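Local coordinates for protein BT_4661 (Bacteroides thetaiotaomicron, PDB 4AK1) that is a SusE-like, surface-located polysaccharide-binding protein that probably captures heparin and heparan sulfate for the heparin utilisation system, at residues A[21-26]-A[102-107]; A[58-63]-A[76-81]; A[331-336]-A[407-412]; A[420-425]-A[467-472]; A[473-478]-A[516-521]. All blocks are in the same frame, centred on the assembly; numbering follows the deposited sequence.

Contact 1: A[21-26]-A[102-107]; sequences TDIGPS and VEINMM
D22 and N105 sit side by side on one face of a parallel beta pairing, in which the end of strand 14-23 runs along the end of strand 94-106 in a mixed sheet of an elongated, largely beta glycan-binding protein. N105 ND2 donates to D22 OD1 at 2.7 Å, a nearly straight bond (168° at the hydrogen). The carboxylate oxygen lies in the plane of the amide, whereas the amide nitrogen meets OD1 on its anti side, 31° out of the carboxylate plane. N105 reaches it with CG anti to its own backbone N (chi1 -175°). Beside this pair the bent end of M107 lies over D22, with CE 3.4 Å from D22 CB. The other face is apolar: I23 CD1 packs against I104 CG2 and M106 CE, each at 3.7 Å, and F61 and I31 also touch both isoleucines.

Three backbone bonds set this register: N105 N to T21 O, I23 N to N105 O, and M107 N to I23 O. Further out, D22 OD2 forms a salt bridge with K200, so the two carboxylate oxygens grip different partners, one on the neighbouring strand and the other, K200, on strand 194-205. Replacing D22 by an alanine is likely to deprive the N105 amide of this acceptor and to take one carboxylate partner from K200. Beyond the paired residues, at P25, M106, bent at both chi2 and chi3, brings SD to 3.6 Å from P25 N and 4.0 Å from P25 CD.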
# COMPACT_ATOMS: atom_id res chain seq x y z
N THR A 21 6.67 9.14 43.03
CA THR A 21 6.65 10.19 42.00
C THR A 21 7.63 11.32 42.30
O THR A 21 8.47 11.66 41.48
CB THR A 21 5.24 10.76 41.78
OG1 THR A 21 4.34 9.68 41.49
CG2 THR A 21 5.23 11.74 40.61
N ASP A 22 7.50 11.91 43.49
CA ASP A 22 8.31 13.06 43.86
C ASP A 22 9.55 12.64 44.61
O ASP A 22 9.46 11.95 45.62
CB ASP A 22 7.50 14.03 44.71
CG ASP A 22 6.28 14.55 43.98
OD1 ASP A 22 6.40 14.94 42.80
OD2 ASP A 22 5.19 14.57 44.59
N ILE A 23 10.71 13.05 44.11
CA ILE A 23 11.98 12.85 44.82
C ILE A 23 12.80 14.13 44.87
O ILE A 23 12.46 15.13 44.23
CB ILE A 23 12.83 11.70 44.20
CG1 ILE A 23 13.35 12.07 42.80
CG2 ILE A 23 12.05 10.39 44.21
CD1 ILE A 23 14.47 11.17 42.29
N GLY A 24 13.88 14.09 45.66
CA GLY A 24 14.92 15.12 45.65
C GLY A 24 16.28 14.54 45.31
O GLY A 24 16.41 13.32 45.08
N PRO A 25 17.32 15.39 45.25
CA PRO A 25 18.66 14.95 44.85
C PRO A 25 19.35 14.00 45.84
O PRO A 25 20.35 13.39 45.49
CB PRO A 25 19.44 16.28 44.73
CG PRO A 25 18.71 17.24 45.59
CD PRO A 25 17.26 16.85 45.43
N SER A 26 18.83 13.88 47.06
CA SER A 26 19.43 13.01 48.08
C SER A 26 18.85 11.59 48.12
O SER A 26 19.20 10.80 49.00
CB SER A 26 19.32 13.64 49.47
OG SER A 26 20.14 14.78 49.58
N VAL A 102 7.90 5.29 32.92
CA VAL A 102 8.17 5.76 34.27
C VAL A 102 8.34 7.28 34.25
O VAL A 102 9.10 7.81 33.42
CB VAL A 102 9.45 5.11 34.84
CG1 VAL A 102 9.88 5.79 36.14
CG2 VAL A 102 9.23 3.63 35.07
N GLU A 103 7.63 7.96 35.16
CA GLU A 103 7.74 9.41 35.36
C GLU A 103 8.30 9.72 36.74
O GLU A 103 7.83 9.18 37.74
CB GLU A 103 6.37 10.10 35.23
CG GLU A 103 5.70 9.89 33.89
CD GLU A 103 4.49 10.79 33.68
OE1 GLU A 103 4.20 11.66 34.53
OE2 GLU A 103 3.81 10.61 32.65
N ILE A 104 9.32 10.58 36.78
CA ILE A 104 9.96 10.99 38.04
C ILE A 104 10.02 12.50 38.12
O ILE A 104 10.60 13.17 37.26
CB ILE A 104 11.37 10.40 38.22
CG1 ILE A 104 11.30 8.86 38.15
CG2 ILE A 104 11.98 10.85 39.54
CD1 ILE A 104 12.64 8.21 37.87
N ASN A 105 9.39 13.04 39.16
CA ASN A 105 9.39 14.48 39.39
C ASN A 105 10.54 14.84 40.34
O ASN A 105 10.47 14.57 41.54
CB ASN A 105 8.02 14.92 39.93
CG ASN A 105 7.91 16.42 40.08
OD1 ASN A 105 8.44 17.19 39.27
ND2 ASN A 105 7.21 16.86 41.12
N MET A 106 11.61 15.44 39.80
CA MET A 106 12.72 15.91 40.62
C MET A 106 12.43 17.31 41.16
O MET A 106 12.32 18.27 40.38
CB MET A 106 14.03 15.90 39.82
CG MET A 106 15.22 16.51 40.55
SD MET A 106 15.82 15.51 41.94
CE MET A 106 16.47 14.07 41.10
N MET A 107 12.36 17.43 42.48
CA MET A 107 12.06 18.71 43.12
C MET A 107 13.33 19.42 43.61
O MET A 107 14.40 18.82 43.69
CB MET A 107 11.10 18.49 44.29
CG MET A 107 9.75 17.95 43.85
SD MET A 107 8.58 17.79 45.22
CE MET A 107 9.33 16.50 46.19
O HOH W 1 5.05 9.22 38.35

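Contact 2: A[58-63]-A[76-81]; sequences DSIFAI and SNTPVG
I60 holds CG1 anti to its backbone N (chi1 -176°) and keeps the chain extended, which carries CD1 along the 76-81 loop, while S76, with OG likewise anti to its N (chi1 -175°), swings its hydroxyl over the root of I60. The contact joins the inverse gamma turn centred on S59, just before strand 61-63, to the loop leading into strand 81-91. S76 OG comes 3.3 Å from I60 CA and 3.4 Å from I60 CB; the same hydroxyl donates to N77 O at 3.0 Å, a bond that keeps it turned along its own segment. I60 CD1 ends 3.7 Å from N77 O, and the I60 and T78 side chains cross at about a right angle. I60 CG1 lies over the centre of the F61 ring, and L72, I49 and Y83 also pack on I60.

No direct hydrogen bond links the two segments. Water does so at the polar edge, where the N77 side chain turns to a second subunit, ND2 donating to S636 O of that chain and OD1 accepting from its K637. D58 OD2 accepts from two waters, at 2.7 and 2.6 Å; the first also accepts from N77 N and the second from N77 ND2.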
# COMPACT_ATOMS: atom_id res chain seq x y z
N ASP A 58 22.53 13.26 30.22
CA ASP A 58 23.30 12.55 31.26
C ASP A 58 22.56 11.34 31.82
O ASP A 58 21.33 11.28 31.81
CB ASP A 58 23.67 13.51 32.40
CG ASP A 58 24.60 14.65 31.94
OD1 ASP A 58 25.23 14.58 30.86
OD2 ASP A 58 24.70 15.65 32.69
N SER A 59 23.32 10.37 32.30
CA SER A 59 22.76 9.15 32.88
C SER A 59 22.34 9.39 34.34
O SER A 59 23.00 8.91 35.28
CB SER A 59 23.79 8.02 32.81
OG SER A 59 23.79 7.42 31.52
N ILE A 60 21.26 10.13 34.52
CA ILE A 60 20.77 10.51 35.85
C ILE A 60 20.14 9.34 36.64
O ILE A 60 20.35 9.22 37.85
CB ILE A 60 19.81 11.74 35.78
CG1 ILE A 60 19.38 12.18 37.18
CG2 ILE A 60 18.64 11.47 34.83
CD1 ILE A 60 18.43 13.37 37.22
N PHE A 61 19.38 8.49 35.95
CA PHE A 61 18.77 7.32 36.57
C PHE A 61 19.40 6.04 36.06
O PHE A 61 19.84 5.98 34.91
CB PHE A 61 17.26 7.31 36.34
CG PHE A 61 16.56 8.51 36.94
CD1 PHE A 61 16.51 8.67 38.32
CD2 PHE A 61 16.00 9.49 36.13
CE1 PHE A 61 15.90 9.78 38.89
CE2 PHE A 61 15.36 10.60 36.69
CZ PHE A 61 15.32 10.74 38.07
N ALA A 62 19.47 5.04 36.93
CA ALA A 62 19.99 3.73 36.57
C ALA A 62 18.89 2.68 36.73
O ALA A 62 17.92 2.90 37.46
CB ALA A 62 21.21 3.36 37.43
N ILE A 63 19.03 1.56 36.02
CA ILE A 63 18.08 0.47 36.10
C ILE A 63 18.89 -0.81 36.29
O ILE A 63 19.91 -1.01 35.63
CB ILE A 63 17.15 0.41 34.84
CG1 ILE A 63 16.02 -0.61 35.04
CG2 ILE A 63 17.94 0.09 33.57
CD1 ILE A 63 14.89 -0.46 34.03
N SER A 76 25.31 12.43 39.27
CA SER A 76 24.65 13.15 38.18
C SER A 76 24.15 14.54 38.59
O SER A 76 23.76 14.75 39.74
CB SER A 76 23.48 12.32 37.65
OG SER A 76 22.88 12.93 36.52
N ASN A 77 24.16 15.48 37.65
CA ASN A 77 23.41 16.72 37.81
C ASN A 77 21.93 16.40 37.92
O ASN A 77 21.43 15.46 37.29
CB ASN A 77 23.64 17.68 36.65
CG ASN A 77 25.08 18.14 36.55
OD1 ASN A 77 25.74 18.41 37.55
ND2 ASN A 77 25.57 18.24 35.32
N THR A 78 21.22 17.19 38.73
CA THR A 78 19.80 16.94 38.98
C THR A 78 18.94 18.21 38.84
O THR A 78 18.42 18.71 39.83
CB THR A 78 19.58 16.34 40.39
OG1 THR A 78 20.14 17.23 41.37
CG2 THR A 78 20.25 14.98 40.51
N PRO A 79 18.80 18.72 37.60
CA PRO A 79 17.92 19.88 37.42
C PRO A 79 16.46 19.56 37.74
O PRO A 79 16.04 18.40 37.67
CB PRO A 79 18.06 20.24 35.93
CG PRO A 79 19.02 19.26 35.34
CD PRO A 79 19.31 18.18 36.33
N VAL A 80 15.71 20.61 38.08
CA VAL A 80 14.35 20.45 38.57
C VAL A 80 13.35 20.29 37.42
O VAL A 80 13.37 21.07 36.46
CB VAL A 80 13.95 21.66 39.42
CG1 VAL A 80 12.52 21.52 39.94
CG2 VAL A 80 14.94 21.84 40.57
N GLY A 81 12.49 19.29 37.54
CA GLY A 81 11.39 19.10 36.60
C GLY A 81 10.95 17.66 36.48
O GLY A 81 11.48 16.78 37.16
O HOH W 2 25.41 14.86 35.14
O HOH W 3 24.18 18.22 32.66

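Contact 3: A[331-336]-A[407-412]; sequences IEPIAN and NTKGSE
A type I beta turn from N407 to G410, closed by G410 N to N407 O, with N407 N returning a bond to G410 O, presents its side chains to the irregular backbone of 331-336. With N407 CG between its backbone N and carbonyl carbon (chi1 66°), OD1 accepts from K409 N at 3.0 Å in an Asx turn, the donor standing 52° out of the amide's carbonyl plane. ND2 points across the contact, giving a weak bond to E332 O at 3.0 Å and a further one to D361 O. A water joins OD1 to I334 N. With a leucine at N407, E332 O and D361 O would probably lose this shared donor and K409 N its Asx-turn acceptor.

K409 bends at chi2 and chi4 to bring NZ to I331 O at 2.8 Å, in the carbonyl plane; E240 forms a salt bridge with the same ammonium. Isoleucines line the N407 amide: I331 CG2 lies 3.6 Å from ND2, and I334 CG1 4.1 Å from it.

The turn is the hairpin connection between strands 397-407 and 410-421. The loop holding residues 331-336 lies against it on the way from strand 324-328 to strand 342-345, the parallel neighbour of 410-421.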
# COMPACT_ATOMS: atom_id res chain seq x y z
N ILE A 331 20.88 -36.66 45.37
CA ILE A 331 20.12 -36.55 44.13
C ILE A 331 21.12 -36.35 43.00
O ILE A 331 21.88 -35.38 43.00
CB ILE A 331 19.10 -35.37 44.16
CG1 ILE A 331 17.94 -35.65 45.14
CG2 ILE A 331 18.57 -35.02 42.77
CD1 ILE A 331 16.91 -36.65 44.66
N GLU A 332 21.12 -37.26 42.03
CA GLU A 332 22.05 -37.16 40.91
C GLU A 332 21.62 -35.98 40.02
O GLU A 332 20.46 -35.90 39.64
CB GLU A 332 22.09 -38.48 40.13
CG GLU A 332 23.19 -38.60 39.10
CD GLU A 332 24.53 -38.96 39.70
OE1 GLU A 332 24.67 -40.05 40.30
OE2 GLU A 332 25.46 -38.16 39.56
N PRO A 333 22.55 -35.04 39.73
CA PRO A 333 22.26 -33.95 38.79
C PRO A 333 22.01 -34.48 37.39
O PRO A 333 22.52 -35.54 37.04
CB PRO A 333 23.54 -33.12 38.80
CG PRO A 333 24.22 -33.45 40.08
CD PRO A 333 23.87 -34.89 40.35
N ILE A 334 21.26 -33.72 36.58
CA ILE A 334 20.99 -34.06 35.19
C ILE A 334 22.26 -33.99 34.36
O ILE A 334 23.01 -33.01 34.44
CB ILE A 334 19.91 -33.14 34.59
CG1 ILE A 334 18.62 -33.27 35.42
CG2 ILE A 334 19.69 -33.45 33.11
CD1 ILE A 334 17.63 -32.13 35.28
N ALA A 335 22.51 -35.04 33.57
CA ALA A 335 23.69 -35.09 32.70
C ALA A 335 23.36 -35.97 31.49
O ALA A 335 22.45 -36.81 31.56
CB ALA A 335 24.90 -35.62 33.46
N ASN A 336 24.08 -35.76 30.39
CA ASN A 336 23.87 -36.52 29.15
C ASN A 336 22.41 -36.48 28.69
O ASN A 336 21.89 -37.47 28.17
CB ASN A 336 24.34 -37.99 29.32
CG ASN A 336 25.74 -38.10 29.90
OD1 ASN A 336 26.02 -38.96 30.76
ND2 ASN A 336 26.64 -37.24 29.43
N ASN A 407 15.34 -31.04 38.22
CA ASN A 407 15.25 -31.62 39.55
C ASN A 407 15.77 -30.59 40.57
O ASN A 407 16.02 -29.44 40.20
CB ASN A 407 15.95 -33.00 39.64
CG ASN A 407 17.46 -32.96 39.44
OD1 ASN A 407 18.10 -31.90 39.42
ND2 ASN A 407 18.06 -34.14 39.34
N THR A 408 15.95 -31.00 41.82
CA THR A 408 16.36 -30.08 42.88
C THR A 408 17.79 -29.54 42.70
O THR A 408 18.17 -28.56 43.33
CB THR A 408 16.25 -30.73 44.28
OG1 THR A 408 16.98 -31.95 44.29
CG2 THR A 408 14.80 -31.03 44.64
N LYS A 409 18.57 -30.20 41.84
CA LYS A 409 19.94 -29.77 41.57
C LYS A 409 20.03 -28.74 40.43
O LYS A 409 21.08 -28.13 40.23
CB LYS A 409 20.86 -30.98 41.28
CG LYS A 409 21.07 -31.92 42.46
CD LYS A 409 21.96 -31.31 43.52
CE LYS A 409 22.08 -32.23 44.73
NZ LYS A 409 23.06 -33.33 44.53
N GLY A 410 18.94 -28.56 39.70
CA GLY A 410 18.88 -27.56 38.63
C GLY A 410 18.11 -28.00 37.40
O GLY A 410 17.38 -29.00 37.42
N SER A 411 18.26 -27.22 36.32
CA SER A 411 17.57 -27.46 35.05
C SER A 411 18.54 -27.59 33.89
O SER A 411 19.64 -27.03 33.91
CB SER A 411 16.56 -26.35 34.75
OG SER A 411 15.37 -26.53 35.50
N GLU A 412 18.11 -28.33 32.87
CA GLU A 412 18.89 -28.50 31.65
C GLU A 412 17.91 -28.64 30.48
O GLU A 412 16.94 -29.40 30.57
CB GLU A 412 19.82 -29.70 31.78
CG GLU A 412 20.67 -29.99 30.54
CD GLU A 412 22.06 -29.38 30.58
OE1 GLU A 412 22.38 -28.61 31.52
OE2 GLU A 412 22.86 -29.68 29.66
O HOH W 4 20.24 -31.25 37.71

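Contact 4: A[420-425]-A[467-472]; sequences ITANPN and DAKDGL
An Asx turn at N423 and a type I beta turn from A468 to G471 face each other where strand 410-421 ends and the chain passes between two successive sheets. K469 makes the direct bond between them. Its side chain is fully extended beyond CG, lies along the backbone of N423 and P424, and places NZ 2.9 Å from N423 O. The ammonium approaches from above the carbonyl plane, 44° out of it, at a C=O to donor angle of 131°, so the bond does not use a lone-pair direction. On the way, the methylene CD passes 3.5 Å from P424 O, and A422 CB lies near the ammonium.

N423 OD1 accepts from N425 N at 2.8 Å, the Asx-turn bond, which probably steadies the backbone carrying the N423 carbonyl. N423 ND2 and N425 ND2 both donate to T523 O, tying this linker to the loop before strand 525-535. A422 N bonds to D43 of the third subunit.

The rest of the interface is hydrated, as suits its place at the surface. One water bridges K469 N and, weakly, N425 O; another donates to P424 O and only weakly to D470 OD2. The closest bridge is to the D470 carboxylate, where a water donates hydrogen bonds to N425 OD1 at 2.8 Å and D470 OD2 at 2.7 Å.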
# COMPACT_ATOMS: atom_id res chain seq x y z
N ILE A 420 9.60 -33.65 8.93
CA ILE A 420 8.55 -34.51 8.37
C ILE A 420 8.48 -34.28 6.87
O ILE A 420 8.34 -33.14 6.42
CB ILE A 420 7.15 -34.21 8.99
CG1 ILE A 420 7.17 -34.37 10.52
CG2 ILE A 420 6.05 -35.06 8.33
CD1 ILE A 420 7.53 -35.76 11.03
N THR A 421 8.59 -35.35 6.09
CA THR A 421 8.49 -35.26 4.64
C THR A 421 7.27 -36.07 4.15
O THR A 421 6.59 -36.72 4.95
CB THR A 421 9.76 -35.76 3.93
OG1 THR A 421 9.99 -37.12 4.28
CG2 THR A 421 11.00 -34.90 4.29
N ALA A 422 7.00 -35.99 2.85
CA ALA A 422 5.77 -36.57 2.29
C ALA A 422 5.74 -38.10 2.45
O ALA A 422 6.75 -38.77 2.23
CB ALA A 422 5.65 -36.19 0.81
N ASN A 423 4.60 -38.63 2.89
CA ASN A 423 4.35 -40.08 2.88
C ASN A 423 3.70 -40.40 1.54
O ASN A 423 2.70 -39.80 1.21
CB ASN A 423 3.41 -40.45 4.05
CG ASN A 423 3.19 -41.95 4.20
OD1 ASN A 423 3.28 -42.71 3.24
ND2 ASN A 423 2.90 -42.38 5.42
N PRO A 424 4.29 -41.33 0.75
CA PRO A 424 3.73 -41.72 -0.55
C PRO A 424 2.33 -42.34 -0.46
O PRO A 424 1.67 -42.50 -1.48
CB PRO A 424 4.75 -42.73 -1.09
CG PRO A 424 5.46 -43.25 0.12
CD PRO A 424 5.52 -42.09 1.07
N ASN A 425 1.91 -42.68 0.76
CA ASN A 425 0.58 -43.27 1.01
C ASN A 425 -0.41 -42.24 1.56
O ASN A 425 -1.58 -42.56 1.76
CB ASN A 425 0.70 -44.42 2.02
CG ASN A 425 1.54 -45.56 1.48
OD1 ASN A 425 1.40 -45.93 0.31
ND2 ASN A 425 2.42 -46.11 2.32
N ASP A 467 -8.72 -39.05 -2.85
CA ASP A 467 -7.47 -38.36 -3.21
C ASP A 467 -6.24 -39.27 -3.00
O ASP A 467 -5.12 -38.79 -2.96
CB ASP A 467 -7.32 -37.01 -2.46
CG ASP A 467 -7.30 -37.15 -0.93
OD1 ASP A 467 -7.53 -38.26 -0.41
OD2 ASP A 467 -7.04 -36.13 -0.24
N ALA A 468 -6.46 -40.59 -2.87
CA ALA A 468 -5.34 -41.55 -2.70
C ALA A 468 -4.34 -41.35 -3.84
O ALA A 468 -4.73 -41.29 -5.00
CB ALA A 468 -5.85 -42.98 -2.66
N LYS A 469 -3.06 -41.24 -3.50
CA LYS A 469 -2.04 -40.90 -4.50
C LYS A 469 -1.94 -41.94 -5.62
O LYS A 469 -1.68 -41.57 -6.76
CB LYS A 469 -0.66 -40.69 -3.85
CG LYS A 469 -0.61 -39.47 -2.93
CD LYS A 469 0.79 -39.25 -2.36
CE LYS A 469 0.86 -38.00 -1.47
NZ LYS A 469 2.23 -37.83 -0.90
N ASP A 470 -2.14 -43.21 -5.30
CA ASP A 470 -2.07 -44.28 -6.32
C ASP A 470 -3.44 -44.68 -6.87
O ASP A 470 -3.57 -45.72 -7.54
CB ASP A 470 -1.28 -45.50 -5.81
CG ASP A 470 0.21 -45.23 -5.71
OD1 ASP A 470 0.84 -44.90 -6.75
OD2 ASP A 470 0.78 -45.35 -4.61
N GLY A 471 -4.46 -43.86 -6.59
CA GLY A 471 -5.77 -44.04 -7.20
C GLY A 471 -6.69 -44.91 -6.37
O GLY A 471 -6.27 -45.58 -5.41
N LEU A 472 -7.97 -44.89 -6.75
CA LEU A 472 -9.00 -45.61 -6.03
C LEU A 472 -8.68 -47.10 -5.89
O LEU A 472 -8.79 -47.65 -4.79
CB LEU A 472 -10.36 -45.42 -6.74
CG LEU A 472 -11.61 -45.96 -6.04
CD1 LEU A 472 -11.79 -45.32 -4.66
CD2 LEU A 472 -12.82 -45.71 -6.93
O HOH W 5 2.49 -42.37 -4.08
O HOH W 6 -2.64 -42.56 -1.02
O HOH W 7 -0.05 -45.73 -2.07

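Contact 5: A[473-478]-A[516-521]; sequences SSLKWE and ATAGEG. With NA (sodium ion), chain C.
Backbone hydrogen bonds join K476 and T517 as an antiparallel hydrogen-bonded pair, where strand 476-483 forms the edge of a four-stranded mixed sheet beside 509-518. K476 N donates to T517 O almost straight (174°), and T517 N returns a bond to K476 O.

Apolar contacts fill the face bearing W477 and A516. The A516 methyl sits over the six-membered ring of W477 in a CH-pi contact, 3.9 Å from the centroid and 22° off the normal, while F430 meets the indole edge-to-face. L475 adds CD1, 4.1 Å from A516 CB, and CD2, 3.9 Å from A518 CB.

K476 and T517 point to the other face. K476 NZ makes a long salt bridge with E520 OE2 (3.6 Å) of the following loop, the side chains crossing at about a right angle, and T517 OG1 bonds to S526.

Sodium is bound by S473 O at 2.5 Å, L475 O at 2.4 Å, three waters and S495 O. One of these waters also accepts from W477 NE1 in the plane of the indole. The protein ligands are all neutral carbonyls, consistent with a monovalent ion that probably links residues 473-475 to S495, with the buried indole supporting its water shell.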
# COMPACT_ATOMS: atom_id res chain seq x y z
N SER A 473 -8.25 -47.74 -6.98
CA SER A 473 -7.99 -49.19 -6.96
C SER A 473 -6.87 -49.63 -6.00
O SER A 473 -6.88 -50.78 -5.51
CB SER A 473 -7.76 -49.75 -8.38
OG SER A 473 -6.44 -49.47 -8.81
N SER A 474 -5.94 -48.73 -5.68
CA SER A 474 -4.85 -49.02 -4.74
C SER A 474 -5.30 -49.19 -3.28
O SER A 474 -4.54 -49.69 -2.46
CB SER A 474 -3.77 -47.93 -4.82
OG SER A 474 -4.20 -46.74 -4.17
N LEU A 475 -6.51 -48.76 -2.95
CA LEU A 475 -6.99 -48.86 -1.57
C LEU A 475 -7.43 -50.29 -1.20
O LEU A 475 -7.94 -51.01 -2.04
CB LEU A 475 -8.13 -47.86 -1.31
CG LEU A 475 -7.73 -46.39 -1.46
CD1 LEU A 475 -8.93 -45.47 -1.36
CD2 LEU A 475 -6.67 -46.04 -0.42
N LYS A 476 -7.24 -50.65 0.07
CA LYS A 476 -7.84 -51.84 0.68
C LYS A 476 -8.87 -51.39 1.72
O LYS A 476 -8.76 -50.27 2.26
CB LYS A 476 -6.77 -52.71 1.34
CG LYS A 476 -5.84 -53.39 0.33
CD LYS A 476 -4.59 -53.97 0.99
CE LYS A 476 -4.88 -55.17 1.89
NZ LYS A 476 -3.65 -55.90 2.30
N TRP A 477 -9.83 -52.25 2.03
CA TRP A 477 -11.06 -51.82 2.72
C TRP A 477 -11.44 -52.71 3.87
O TRP A 477 -11.31 -53.92 3.79
CB TRP A 477 -12.21 -51.79 1.72
CG TRP A 477 -11.92 -50.87 0.56
CD1 TRP A 477 -11.24 -51.17 -0.62
CD2 TRP A 477 -12.27 -49.44 0.45
NE1 TRP A 477 -11.15 -50.07 -1.43
CE2 TRP A 477 -11.75 -49.00 -0.85
CE3 TRP A 477 -12.93 -48.53 1.26
CZ2 TRP A 477 -11.90 -47.69 -1.29
CZ3 TRP A 477 -13.08 -47.21 0.81
CH2 TRP A 477 -12.57 -46.80 -0.44
N GLU A 478 -11.93 -52.09 4.95
CA GLU A 478 -12.48 -52.79 6.11
C GLU A 478 -13.78 -52.09 6.50
O GLU A 478 -13.97 -50.91 6.21
CB GLU A 478 -11.53 -52.70 7.30
CG GLU A 478 -10.16 -53.33 7.12
CD GLU A 478 -9.21 -52.89 8.23
OE1 GLU A 478 -8.82 -51.71 8.30
OE2 GLU A 478 -8.89 -53.72 9.08
N ALA A 516 -10.47 -47.17 4.77
CA ALA A 516 -9.66 -47.40 3.59
C ALA A 516 -8.21 -47.22 3.98
O ALA A 516 -7.88 -46.30 4.73
CB ALA A 516 -10.03 -46.41 2.49
N THR A 517 -7.36 -48.10 3.48
CA THR A 517 -5.93 -48.07 3.79
C THR A 517 -5.11 -48.06 2.51
O THR A 517 -5.35 -48.87 1.61
CB THR A 517 -5.52 -49.27 4.69
OG1 THR A 517 -6.25 -49.17 5.92
CG2 THR A 517 -4.00 -49.25 5.02
N ALA A 518 -4.16 -47.12 2.44
CA ALA A 518 -3.18 -47.06 1.36
C ALA A 518 -1.82 -47.55 1.85
O ALA A 518 -1.33 -47.10 2.88
CB ALA A 518 -3.04 -45.63 0.84
N GLY A 519 -1.23 -48.49 1.11
CA GLY A 519 0.12 -48.97 1.39
C GLY A 519 0.10 -50.07 2.42
O GLY A 519 -0.95 -50.61 2.77
N GLU A 520 1.29 -50.44 2.90
CA GLU A 520 1.43 -51.54 3.86
C GLU A 520 2.54 -51.23 4.86
O GLU A 520 3.38 -50.37 4.61
CB GLU A 520 1.73 -52.85 3.14
CG GLU A 520 0.57 -53.36 2.31
CD GLU A 520 0.83 -54.72 1.71
OE1 GLU A 520 1.95 -54.90 1.17
OE2 GLU A 520 -0.07 -55.58 1.78
N GLY A 521 2.52 -51.92 6.00
CA GLY A 521 3.57 -51.75 7.01
C GLY A 521 3.50 -50.43 7.78
O GLY A 521 2.42 -49.83 7.93
NA NA C . -8.63 -51.83 -4.13
O HOH W 8 -1.98 -49.28 -1.49
O HOH W 9 -10.20 -49.98 -4.19
O HOH W 10 -8.56 -50.68 5.56
O HOH W 11 -7.13 -53.58 -4.07
O HOH W 12 -9.18 -52.79 -6.51

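From the N terminus, contact 1 closes the first long loop by pairing strand 14-23 with strand 94-106, and contact 2 nests within that loop, tying the lead-in to strand 61-63 to the approach to strand 81-91. The two touch, M106 N lying 3.0 Å from G81 O, a probable hydrogen bond. Contact 3 opens and closes later, fixing the segment before strand 342-345 to the 397-407/410-421 hairpin. Strand 410-421 then carries the chain to contact 4, whose centre is about 44 Å from that of contact 3. Contact 5 follows in series and adjoins it: N425 packs on A518 and G519, and A468 on L475, so the connection between the two sheets abuts the sodium-bearing one. No loops cross.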